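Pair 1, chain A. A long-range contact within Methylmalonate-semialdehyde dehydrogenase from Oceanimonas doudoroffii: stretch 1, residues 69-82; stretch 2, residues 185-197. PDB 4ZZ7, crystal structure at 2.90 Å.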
# COMPACT_ATOMS: atom_id res chain seq x y z
N ARG A 69 6.94 12.53 17.43
CA ARG A 69 6.50 13.50 18.42
C ARG A 69 7.40 14.76 18.42
O ARG A 69 6.98 15.86 18.85
CB ARG A 69 6.42 12.87 19.83
CG ARG A 69 5.35 11.80 20.01
CD ARG A 69 5.27 11.37 21.47
NE ARG A 69 5.26 9.91 21.59
CZ ARG A 69 4.19 9.14 21.52
NH1 ARG A 69 2.99 9.65 21.34
NH2 ARG A 69 4.33 7.82 21.63
N VAL A 70 8.63 14.62 17.95
CA VAL A 70 9.45 15.80 17.81
C VAL A 70 8.84 16.69 16.75
O VAL A 70 8.78 17.89 16.93
CB VAL A 70 10.91 15.48 17.47
CG1 VAL A 70 11.72 16.76 17.32
CG2 VAL A 70 11.53 14.62 18.56
N MET A 71 8.37 16.08 15.67
CA MET A 71 7.78 16.83 14.56
C MET A 71 6.41 17.43 14.87
O MET A 71 6.03 18.47 14.33
CB MET A 71 7.69 15.97 13.30
CG MET A 71 9.04 15.38 12.84
SD MET A 71 10.50 16.46 12.61
CE MET A 71 9.64 17.79 11.81
N PHE A 72 5.67 16.74 15.74
CA PHE A 72 4.42 17.23 16.30
C PHE A 72 4.63 18.52 17.10
O PHE A 72 3.87 19.46 16.97
CB PHE A 72 3.79 16.17 17.23
CG PHE A 72 2.85 15.23 16.54
CD1 PHE A 72 1.62 15.67 16.08
CD2 PHE A 72 3.17 13.90 16.39
CE1 PHE A 72 0.73 14.79 15.48
CE2 PHE A 72 2.30 13.02 15.78
CZ PHE A 72 1.08 13.46 15.33
N ARG A 73 5.65 18.53 17.94
CA ARG A 73 6.04 19.71 18.74
C ARG A 73 6.63 20.82 17.87
O ARG A 73 6.38 21.99 18.10
CB ARG A 73 7.07 19.32 19.82
CG ARG A 73 6.46 18.63 21.03
CD ARG A 73 7.54 18.18 22.01
NE ARG A 73 7.31 16.82 22.52
CZ ARG A 73 8.11 15.75 22.33
NH1 ARG A 73 9.23 15.81 21.60
NH2 ARG A 73 7.76 14.58 22.88
N PHE A 74 7.42 20.42 16.91
CA PHE A 74 7.93 21.31 15.89
C PHE A 74 6.80 22.01 15.10
O PHE A 74 6.86 23.20 14.85
CB PHE A 74 8.82 20.48 14.95
CG PHE A 74 9.66 21.30 14.01
CD1 PHE A 74 10.38 22.38 14.47
CD2 PHE A 74 9.74 20.96 12.67
CE1 PHE A 74 11.16 23.13 13.60
CE2 PHE A 74 10.52 21.69 11.79
CZ PHE A 74 11.22 22.79 12.25
N LYS A 75 5.75 21.26 14.74
CA LYS A 75 4.57 21.79 14.04
C LYS A 75 4.08 23.07 14.71
O LYS A 75 3.85 24.09 14.06
CB LYS A 75 3.45 20.74 14.07
CG LYS A 75 2.60 20.68 12.83
CD LYS A 75 1.41 21.61 12.93
CE LYS A 75 0.14 20.87 13.28
NZ LYS A 75 -0.88 21.31 12.30
N GLU A 76 3.99 23.00 16.03
CA GLU A 76 3.50 24.07 16.88
C GLU A 76 4.39 25.28 16.89
O GLU A 76 3.94 26.39 16.74
CB GLU A 76 3.39 23.55 18.31
CG GLU A 76 2.43 22.39 18.47
CD GLU A 76 1.05 22.81 18.05
OE1 GLU A 76 0.53 22.21 17.07
OE2 GLU A 76 0.52 23.77 18.68
N LEU A 77 5.67 25.05 17.10
CA LEU A 77 6.64 26.12 17.20
C LEU A 77 6.67 26.94 15.95
O LEU A 77 6.85 28.15 16.00
CB LEU A 77 8.02 25.53 17.42
CG LEU A 77 8.18 24.77 18.71
CD1 LEU A 77 9.58 24.24 18.81
CD2 LEU A 77 7.88 25.67 19.88
N LEU A 78 6.52 26.27 14.81
CA LEU A 78 6.61 26.94 13.55
C LEU A 78 5.46 27.91 13.40
O LEU A 78 5.65 29.04 12.97
CB LEU A 78 6.62 25.93 12.43
CG LEU A 78 7.89 25.09 12.31
CD1 LEU A 78 7.76 24.12 11.14
CD2 LEU A 78 9.11 25.96 12.13
N GLU A 79 4.27 27.47 13.81
CA GLU A 79 3.04 28.27 13.78
C GLU A 79 3.07 29.36 14.84
O GLU A 79 2.58 30.47 14.61
CB GLU A 79 1.81 27.38 14.00
CG GLU A 79 1.72 26.14 13.10
CD GLU A 79 0.46 25.28 13.29
OE1 GLU A 79 -0.18 25.41 14.36
OE2 GLU A 79 0.12 24.47 12.38
N GLN A 80 3.62 29.03 15.99
CA GLN A 80 3.82 30.01 17.05
C GLN A 80 4.73 31.14 16.65
O GLN A 80 4.43 32.28 16.97
CB GLN A 80 4.37 29.34 18.30
CG GLN A 80 3.30 28.49 18.97
CD GLN A 80 3.75 27.89 20.30
OE1 GLN A 80 4.83 28.20 20.84
NE2 GLN A 80 2.91 27.01 20.85
N HIS A 81 5.82 30.84 15.94
CA HIS A 81 6.79 31.85 15.51
C HIS A 81 6.58 32.27 14.04
O HIS A 81 7.50 32.75 13.37
CB HIS A 81 8.22 31.32 15.71
CG HIS A 81 8.51 30.92 17.12
ND1 HIS A 81 8.90 31.82 18.08
CD2 HIS A 81 8.44 29.72 17.74
CE1 HIS A 81 9.06 31.20 19.23
NE2 HIS A 81 8.79 29.92 19.05
N ALA A 82 5.35 32.11 13.56
CA ALA A 82 5.09 32.28 12.14
C ALA A 82 5.38 33.70 11.65
O ALA A 82 5.91 33.88 10.56
CB ALA A 82 3.66 31.87 11.82
N LEU A 185 18.08 29.08 9.74
CA LEU A 185 18.73 28.80 11.00
C LEU A 185 17.71 28.93 12.09
O LEU A 185 17.64 28.12 13.00
CB LEU A 185 19.86 29.80 11.24
CG LEU A 185 20.84 29.42 12.35
CD1 LEU A 185 21.69 28.21 11.93
CD2 LEU A 185 21.72 30.62 12.68
N TYR A 186 16.90 29.97 11.98
CA TYR A 186 15.87 30.23 12.95
C TYR A 186 14.97 29.02 13.12
O TYR A 186 14.63 28.67 14.25
CB TYR A 186 15.02 31.42 12.53
CG TYR A 186 14.07 31.83 13.60
CD1 TYR A 186 14.45 32.73 14.59
CD2 TYR A 186 12.79 31.30 13.65
CE1 TYR A 186 13.56 33.11 15.59
CE2 TYR A 186 11.90 31.67 14.64
CZ TYR A 186 12.29 32.57 15.60
OH TYR A 186 11.42 32.91 16.58
N ILE A 187 14.58 28.40 12.02
CA ILE A 187 13.69 27.23 12.10
C ILE A 187 14.42 26.00 12.60
O ILE A 187 13.84 25.21 13.32
CB ILE A 187 12.92 26.90 10.79
CG1 ILE A 187 13.87 26.48 9.65
CG2 ILE A 187 12.02 28.07 10.43
CD1 ILE A 187 13.15 26.04 8.38
N ALA A 188 15.69 25.85 12.24
CA ALA A 188 16.51 24.76 12.77
C ALA A 188 16.72 24.84 14.27
O ALA A 188 16.87 23.82 14.93
CB ALA A 188 17.85 24.72 12.06
N GLN A 189 16.71 26.06 14.81
CA GLN A 189 16.93 26.24 16.24
C GLN A 189 15.68 25.96 17.03
O GLN A 189 15.78 25.67 18.21
CB GLN A 189 17.45 27.64 16.57
CG GLN A 189 18.66 28.02 15.73
CD GLN A 189 19.32 29.30 16.20
OE1 GLN A 189 20.19 29.24 17.06
NE2 GLN A 189 18.93 30.45 15.63
N LEU A 190 14.52 26.03 16.40
CA LEU A 190 13.28 25.68 17.08
C LEU A 190 13.21 24.18 17.32
O LEU A 190 12.47 23.71 18.18
CB LEU A 190 12.07 26.11 16.25
CG LEU A 190 11.89 27.62 16.13
CD1 LEU A 190 10.77 27.94 15.15
CD2 LEU A 190 11.64 28.23 17.51
N LEU A 191 14.00 23.45 16.56
CA LEU A 191 14.00 22.01 16.61
C LEU A 191 14.55 21.45 17.92
O LEU A 191 14.06 20.45 18.42
CB LEU A 191 14.77 21.49 15.40
CG LEU A 191 14.30 20.18 14.81
CD1 LEU A 191 12.80 20.07 14.57
CD2 LEU A 191 15.05 20.00 13.50
N GLN A 192 15.54 22.12 18.50
CA GLN A 192 16.05 21.71 19.83
C GLN A 192 14.99 21.82 20.92
O GLN A 192 14.86 20.93 21.76
CB GLN A 192 17.29 22.52 20.25
CG GLN A 192 18.62 21.87 19.88
CD GLN A 192 18.83 21.69 18.36
OE1 GLN A 192 18.51 22.59 17.55
NE2 GLN A 192 19.41 20.52 17.98
N GLU A 193 14.24 22.93 20.89
CA GLU A 193 13.13 23.17 21.82
C GLU A 193 11.98 22.17 21.62
O GLU A 193 11.28 21.84 22.58
CB GLU A 193 12.59 24.59 21.64
CG GLU A 193 11.57 25.01 22.69
CD GLU A 193 10.91 26.33 22.37
OE1 GLU A 193 9.86 26.61 23.00
OE2 GLU A 193 11.42 27.07 21.48
N ALA A 194 11.80 21.70 20.39
CA ALA A 194 10.81 20.66 20.10
C ALA A 194 11.22 19.31 20.61
O ALA A 194 10.48 18.36 20.49
CB ALA A 194 10.56 20.57 18.61
N GLY A 195 12.43 19.21 21.15
CA GLY A 195 12.90 18.00 21.84
C GLY A 195 13.83 17.12 21.04
O GLY A 195 14.00 15.95 21.35
N LEU A 196 14.43 17.68 20.00
CA LEU A 196 15.37 16.91 19.21
C LEU A 196 16.70 16.82 19.95
O LEU A 196 17.18 17.83 20.49
CB LEU A 196 15.57 17.51 17.81
CG LEU A 196 16.25 16.56 16.81
CD1 LEU A 196 15.37 15.35 16.47
CD2 LEU A 196 16.63 17.28 15.53
N PRO A 197 17.30 15.63 19.98
CA PRO A 197 18.64 15.53 20.53
C PRO A 197 19.70 16.27 19.71
O PRO A 197 19.64 16.29 18.45
CB PRO A 197 18.93 14.03 20.54
CG PRO A 197 17.59 13.40 20.53
CD PRO A 197 16.72 14.31 19.74

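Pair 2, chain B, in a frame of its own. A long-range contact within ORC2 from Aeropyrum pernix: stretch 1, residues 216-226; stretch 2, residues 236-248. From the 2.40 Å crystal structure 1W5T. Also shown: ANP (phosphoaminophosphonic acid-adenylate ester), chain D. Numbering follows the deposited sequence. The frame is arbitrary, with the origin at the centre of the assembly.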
# COMPACT_ATOMS: atom_id res chain seq x y z
N LYS B 216 -4.14 5.65 13.30
CA LYS B 216 -4.08 5.96 14.75
C LYS B 216 -4.89 4.94 15.55
O LYS B 216 -5.70 4.18 14.98
CB LYS B 216 -4.57 7.36 15.03
CG LYS B 216 -3.75 8.41 14.23
CD LYS B 216 -4.26 9.85 14.46
CE LYS B 216 -3.57 10.85 13.46
NZ LYS B 216 -2.45 11.63 14.12
N SER B 217 -4.68 4.91 16.86
CA SER B 217 -5.31 3.88 17.69
C SER B 217 -6.83 3.92 17.67
O SER B 217 -7.48 2.86 17.63
CB SER B 217 -4.75 3.89 19.13
OG SER B 217 -5.31 4.95 19.87
N ARG B 218 -7.39 5.13 17.69
CA ARG B 218 -8.82 5.39 17.60
C ARG B 218 -9.43 4.76 16.32
O ARG B 218 -10.49 4.13 16.37
CB ARG B 218 -9.07 6.91 17.57
CG ARG B 218 -9.37 7.55 18.91
CD ARG B 218 -10.43 8.72 18.83
NE ARG B 218 -11.00 8.89 17.47
CZ ARG B 218 -12.24 9.29 17.17
NH1 ARG B 218 -13.12 9.58 18.13
NH2 ARG B 218 -12.61 9.40 15.91
N GLU B 219 -8.74 4.94 15.19
CA GLU B 219 -9.15 4.32 13.92
C GLU B 219 -9.07 2.83 13.93
O GLU B 219 -10.01 2.18 13.49
CB GLU B 219 -8.40 4.92 12.75
CG GLU B 219 -8.61 6.41 12.67
CD GLU B 219 -7.51 7.09 11.92
OE1 GLU B 219 -7.78 8.08 11.25
OE2 GLU B 219 -6.38 6.61 11.97
N LEU B 220 -7.97 2.28 14.47
CA LEU B 220 -7.84 0.85 14.61
C LEU B 220 -8.94 0.30 15.50
O LEU B 220 -9.44 -0.77 15.26
CB LEU B 220 -6.46 0.42 15.16
CG LEU B 220 -5.26 0.59 14.19
CD1 LEU B 220 -3.96 0.29 14.93
CD2 LEU B 220 -5.42 -0.28 12.89
N TYR B 221 -9.33 1.07 16.51
CA TYR B 221 -10.36 0.64 17.40
C TYR B 221 -11.68 0.51 16.63
O TYR B 221 -12.36 -0.52 16.69
CB TYR B 221 -10.53 1.56 18.62
CG TYR B 221 -11.74 1.10 19.41
CD1 TYR B 221 -13.01 1.55 19.09
CD2 TYR B 221 -11.61 0.10 20.40
CE1 TYR B 221 -14.11 1.07 19.74
CE2 TYR B 221 -12.71 -0.36 21.09
CZ TYR B 221 -13.95 0.14 20.75
OH TYR B 221 -15.06 -0.30 21.38
N THR B 222 -12.03 1.57 15.91
CA THR B 222 -13.17 1.53 15.01
C THR B 222 -13.10 0.37 14.05
O THR B 222 -14.10 -0.31 13.80
CB THR B 222 -13.29 2.88 14.26
OG1 THR B 222 -13.46 3.93 15.21
CG2 THR B 222 -14.56 2.95 13.48
N ILE B 223 -11.92 0.11 13.50
CA ILE B 223 -11.81 -1.01 12.54
C ILE B 223 -12.01 -2.39 13.19
O ILE B 223 -12.68 -3.26 12.62
CB ILE B 223 -10.50 -0.94 11.70
CG1 ILE B 223 -10.51 0.34 10.84
CG2 ILE B 223 -10.30 -2.26 10.88
CD1 ILE B 223 -9.10 0.74 10.21
N LEU B 224 -11.48 -2.58 14.39
CA LEU B 224 -11.61 -3.85 15.09
C LEU B 224 -13.06 -4.05 15.56
O LEU B 224 -13.61 -5.17 15.56
CB LEU B 224 -10.63 -3.93 16.27
CG LEU B 224 -9.15 -3.96 15.86
CD1 LEU B 224 -8.22 -3.80 17.07
CD2 LEU B 224 -8.81 -5.21 15.05
N GLU B 225 -13.69 -2.94 15.91
CA GLU B 225 -15.05 -3.04 16.43
C GLU B 225 -16.05 -3.53 15.37
O GLU B 225 -16.89 -4.36 15.68
CB GLU B 225 -15.48 -1.73 17.09
CG GLU B 225 -16.94 -1.72 17.46
CD GLU B 225 -17.39 -0.35 17.95
OE1 GLU B 225 -17.69 -0.19 19.14
OE2 GLU B 225 -17.45 0.58 17.14
N GLN B 226 -15.91 -3.02 14.14
CA GLN B 226 -16.61 -3.50 12.97
C GLN B 226 -16.27 -4.97 12.64
O GLN B 226 -17.16 -5.74 12.34
CB GLN B 226 -16.32 -2.57 11.77
CG GLN B 226 -16.97 -2.98 10.46
CD GLN B 226 -16.62 -2.05 9.32
OE1 GLN B 226 -15.43 -1.77 9.07
NE2 GLN B 226 -17.65 -1.56 8.61
N VAL B 236 -18.72 -12.76 22.89
CA VAL B 236 -17.34 -13.16 22.87
C VAL B 236 -16.38 -12.05 23.24
O VAL B 236 -15.30 -12.31 23.76
CB VAL B 236 -17.06 -13.75 21.48
CG1 VAL B 236 -15.66 -13.42 20.98
CG2 VAL B 236 -17.38 -15.25 21.45
N TRP B 237 -16.77 -10.80 23.01
CA TRP B 237 -15.82 -9.69 23.10
C TRP B 237 -16.34 -8.51 23.87
O TRP B 237 -17.52 -8.31 24.01
CB TRP B 237 -15.39 -9.22 21.71
CG TRP B 237 -16.50 -8.58 20.93
CD1 TRP B 237 -17.49 -9.23 20.20
CD2 TRP B 237 -16.77 -7.18 20.81
NE1 TRP B 237 -18.34 -8.30 19.64
CE2 TRP B 237 -17.92 -7.04 19.99
CE3 TRP B 237 -16.14 -6.03 21.28
CZ2 TRP B 237 -18.46 -5.77 19.63
CZ3 TRP B 237 -16.71 -4.76 20.93
CH2 TRP B 237 -17.84 -4.66 20.11
N GLU B 238 -15.41 -7.70 24.31
CA GLU B 238 -15.67 -6.50 25.04
C GLU B 238 -14.79 -5.41 24.42
O GLU B 238 -13.70 -5.73 23.96
CB GLU B 238 -15.14 -6.75 26.43
CG GLU B 238 -15.94 -6.19 27.53
CD GLU B 238 -16.96 -7.13 28.07
OE1 GLU B 238 -17.90 -7.50 27.30
OE2 GLU B 238 -16.81 -7.43 29.30
N PRO B 239 -15.24 -4.14 24.43
CA PRO B 239 -14.41 -3.02 24.00
C PRO B 239 -12.95 -3.09 24.42
O PRO B 239 -12.11 -2.88 23.56
CB PRO B 239 -15.11 -1.80 24.64
CG PRO B 239 -16.59 -2.19 24.51
CD PRO B 239 -16.60 -3.68 24.85
N ARG B 240 -12.67 -3.39 25.69
CA ARG B 240 -11.32 -3.31 26.24
C ARG B 240 -10.38 -4.28 25.61
O ARG B 240 -9.18 -3.99 25.49
CB ARG B 240 -11.29 -3.53 27.76
CG ARG B 240 -12.20 -4.62 28.25
CD ARG B 240 -12.21 -4.69 29.76
NE ARG B 240 -13.25 -5.54 30.25
CZ ARG B 240 -13.18 -6.85 30.55
NH1 ARG B 240 -12.06 -7.59 30.47
NH2 ARG B 240 -14.30 -7.40 30.97
N HIS B 241 -10.92 -5.45 25.23
CA HIS B 241 -10.18 -6.47 24.51
C HIS B 241 -9.58 -5.82 23.26
O HIS B 241 -8.41 -6.00 22.98
CB HIS B 241 -11.08 -7.62 24.09
CG HIS B 241 -11.66 -8.43 25.21
ND1 HIS B 241 -10.93 -8.84 26.31
CD2 HIS B 241 -12.90 -8.96 25.36
CE1 HIS B 241 -11.71 -9.54 27.11
NE2 HIS B 241 -12.91 -9.62 26.57
N LEU B 242 -10.41 -5.09 22.52
CA LEU B 242 -9.98 -4.46 21.27
C LEU B 242 -9.02 -3.28 21.51
O LEU B 242 -8.13 -3.00 20.69
CB LEU B 242 -11.19 -3.97 20.47
CG LEU B 242 -12.39 -4.89 20.26
CD1 LEU B 242 -13.50 -4.14 19.49
CD2 LEU B 242 -11.99 -6.19 19.58
N GLU B 243 -9.20 -2.59 22.64
CA GLU B 243 -8.35 -1.46 22.99
C GLU B 243 -6.92 -1.89 23.17
O GLU B 243 -6.01 -1.15 22.82
CB GLU B 243 -8.77 -0.85 24.30
CG GLU B 243 -9.86 0.16 24.17
CD GLU B 243 -10.45 0.50 25.53
OE1 GLU B 243 -9.65 0.83 26.45
OE2 GLU B 243 -11.72 0.44 25.63
N LEU B 244 -6.77 -3.08 23.73
CA LEU B 244 -5.49 -3.70 23.97
C LEU B 244 -4.67 -3.85 22.69
O LEU B 244 -3.45 -3.89 22.74
CB LEU B 244 -5.69 -5.05 24.65
CG LEU B 244 -6.17 -4.92 26.11
CD1 LEU B 244 -6.64 -6.24 26.67
CD2 LEU B 244 -5.11 -4.24 27.08
N ILE B 245 -5.35 -3.97 21.55
CA ILE B 245 -4.68 -4.19 20.29
C ILE B 245 -4.36 -2.82 19.73
O ILE B 245 -3.18 -2.50 19.48
CB ILE B 245 -5.54 -5.01 19.33
CG1 ILE B 245 -5.79 -6.42 19.91
CG2 ILE B 245 -4.80 -5.17 17.99
CD1 ILE B 245 -6.93 -7.27 19.25
N SER B 246 -5.41 -2.01 19.61
CA SER B 246 -5.30 -0.66 19.05
C SER B 246 -4.34 0.26 19.82
O SER B 246 -3.62 1.03 19.20
CB SER B 246 -6.68 -0.01 18.82
OG SER B 246 -7.51 -0.06 19.96
N ASP B 247 -4.29 0.14 21.15
CA ASP B 247 -3.35 0.92 21.97
C ASP B 247 -1.90 0.62 21.66
O ASP B 247 -1.06 1.49 21.78
CB ASP B 247 -3.57 0.70 23.47
CG ASP B 247 -4.53 1.70 24.06
OD1 ASP B 247 -5.39 2.24 23.32
OD2 ASP B 247 -4.51 2.01 25.27
N VAL B 248 -1.60 -0.61 21.29
CA VAL B 248 -0.24 -0.99 20.92
C VAL B 248 0.05 -0.68 19.46
O VAL B 248 1.13 -0.15 19.18
CB VAL B 248 0.05 -2.49 21.21
CG1 VAL B 248 1.50 -2.85 20.89
CG2 VAL B 248 -0.24 -2.83 22.64
PG ANP D . 0.02 -3.64 1.81
O1G ANP D . 0.60 -5.05 2.25
O2G ANP D . -0.37 -3.72 0.27
O3G ANP D . 1.03 -2.44 2.08
PB ANP D . -2.65 -2.35 2.15
O1B ANP D . -3.11 -2.53 0.65
O2B ANP D . -2.17 -0.88 2.35
N3B ANP D . -1.47 -3.47 2.66
PA ANP D . -5.17 -3.49 2.93
O1A ANP D . -6.30 -2.71 2.10
O2A ANP D . -4.84 -4.85 2.20
O3A ANP D . -3.87 -2.57 3.20
O5' ANP D . -5.67 -3.68 4.46
C5' ANP D . -5.12 -4.47 5.52
C4' ANP D . -6.31 -5.07 6.27
O4' ANP D . -7.02 -4.05 6.99
C3' ANP D . -7.36 -5.66 5.34
O3' ANP D . -7.95 -6.75 5.99
C2' ANP D . -8.41 -4.57 5.18
O2' ANP D . -9.72 -5.00 4.81
C1' ANP D . -8.38 -3.94 6.57
N9 ANP D . -8.64 -2.51 6.48
C8 ANP D . -7.72 -1.54 6.10
N7 ANP D . -8.26 -0.30 6.12
C5 ANP D . -9.53 -0.42 6.54
C6 ANP D . -10.74 0.42 6.82
N6 ANP D . -10.74 1.78 6.67
N1 ANP D . -11.89 -0.18 7.22
C2 ANP D . -12.00 -1.49 7.39
N3 ANP D . -10.99 -2.36 7.16
C4 ANP D . -9.73 -1.85 6.74

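Both pairs set two helices against each other in a steeply antiparallel crossing. The angle between their N-to-C directions is 130° in pair 1 and 141° in pair 2, with closest axial approaches of 9.1 and 8.0 Å, and fourteen central residues superpose to 0.5 Å. The tightest matches lie around F74(A) and L77(A), which fall on Y221(B) and L224(B); across from them L190(A) and A194(A) match L242(B) and S246(B).

The first rule is a small residue where the helices come close. A194(A) and S246(B) both point toward the partner and give up more area to it than any other residue of their stretch. The A194(A) CB lies 3.6 Å from the V70(A) O and 3.6 Å from the F74(A) N, so it packs on backbone. In pair 2 the S246(B) CB is likewise 3.7 Å from the Y221(B) N. The serine adds a hydroxyl, but S246(B) OG donates to L242(B) O at 3.1 Å, so its polarity is spent within its own helix. No hydrogen bond crosses pair 2.

The second rule is an aromatic beside that small residue, with chi1 near t in both. F74(A) takes L191(A) over one ring face, the L191(A) CD1 lying 3.4 Å from the ring centroid in a CH-pi contact. Y221(B) sits as a knob among P239(B), L242(B), E243(B) and S246(B). Here the residue matching L191(A) is E243(B), whose CG comes only to 4.2 Å from the Y221(B) CD2. Both rings reach the next matched position: F74(A) CE1 lies 3.4 Å from I187(A) O and Y221(B) CE2 3.6 Å from P239(B) O, while Y221(B) OH also comes 3.6 Å from P239(B) CB.

Both pairs place a leucine against a leucine: L77(A) CD1 lies 4.0 Å from L190(A) CB, and L224(B) CB lies 4.2 Å from L242(B) CD2. Around it the solutions part. L224(B) CD1 also packs 3.7 Å from I245(B) CB, where pair 1 has E193(A). L78(A) CD2 meets L190(A) CD1 at 4.0 Å; its match, E225(B), uses its aliphatic part, CB lying 3.9 Å from L242(B) CD1.

R73(A) and L220(B) differ in chemistry at a matched position. Both pack a CB on the small residue, R73(A) CB 3.9 Å from A194(A) CB and L220(B) CB 3.7 Å from S246(B) CB; the arginine then adds a 3.0 Å hydrogen bond from R73(A) NH1 to A194(A) O. That carbonyl lies where the chain turns out of its helix in a Schellman motif: G195(A) has positive phi, and a CB there would clash with R73(A) NH1. Pair 2 instead continues its helix through D247(B) and V248(B).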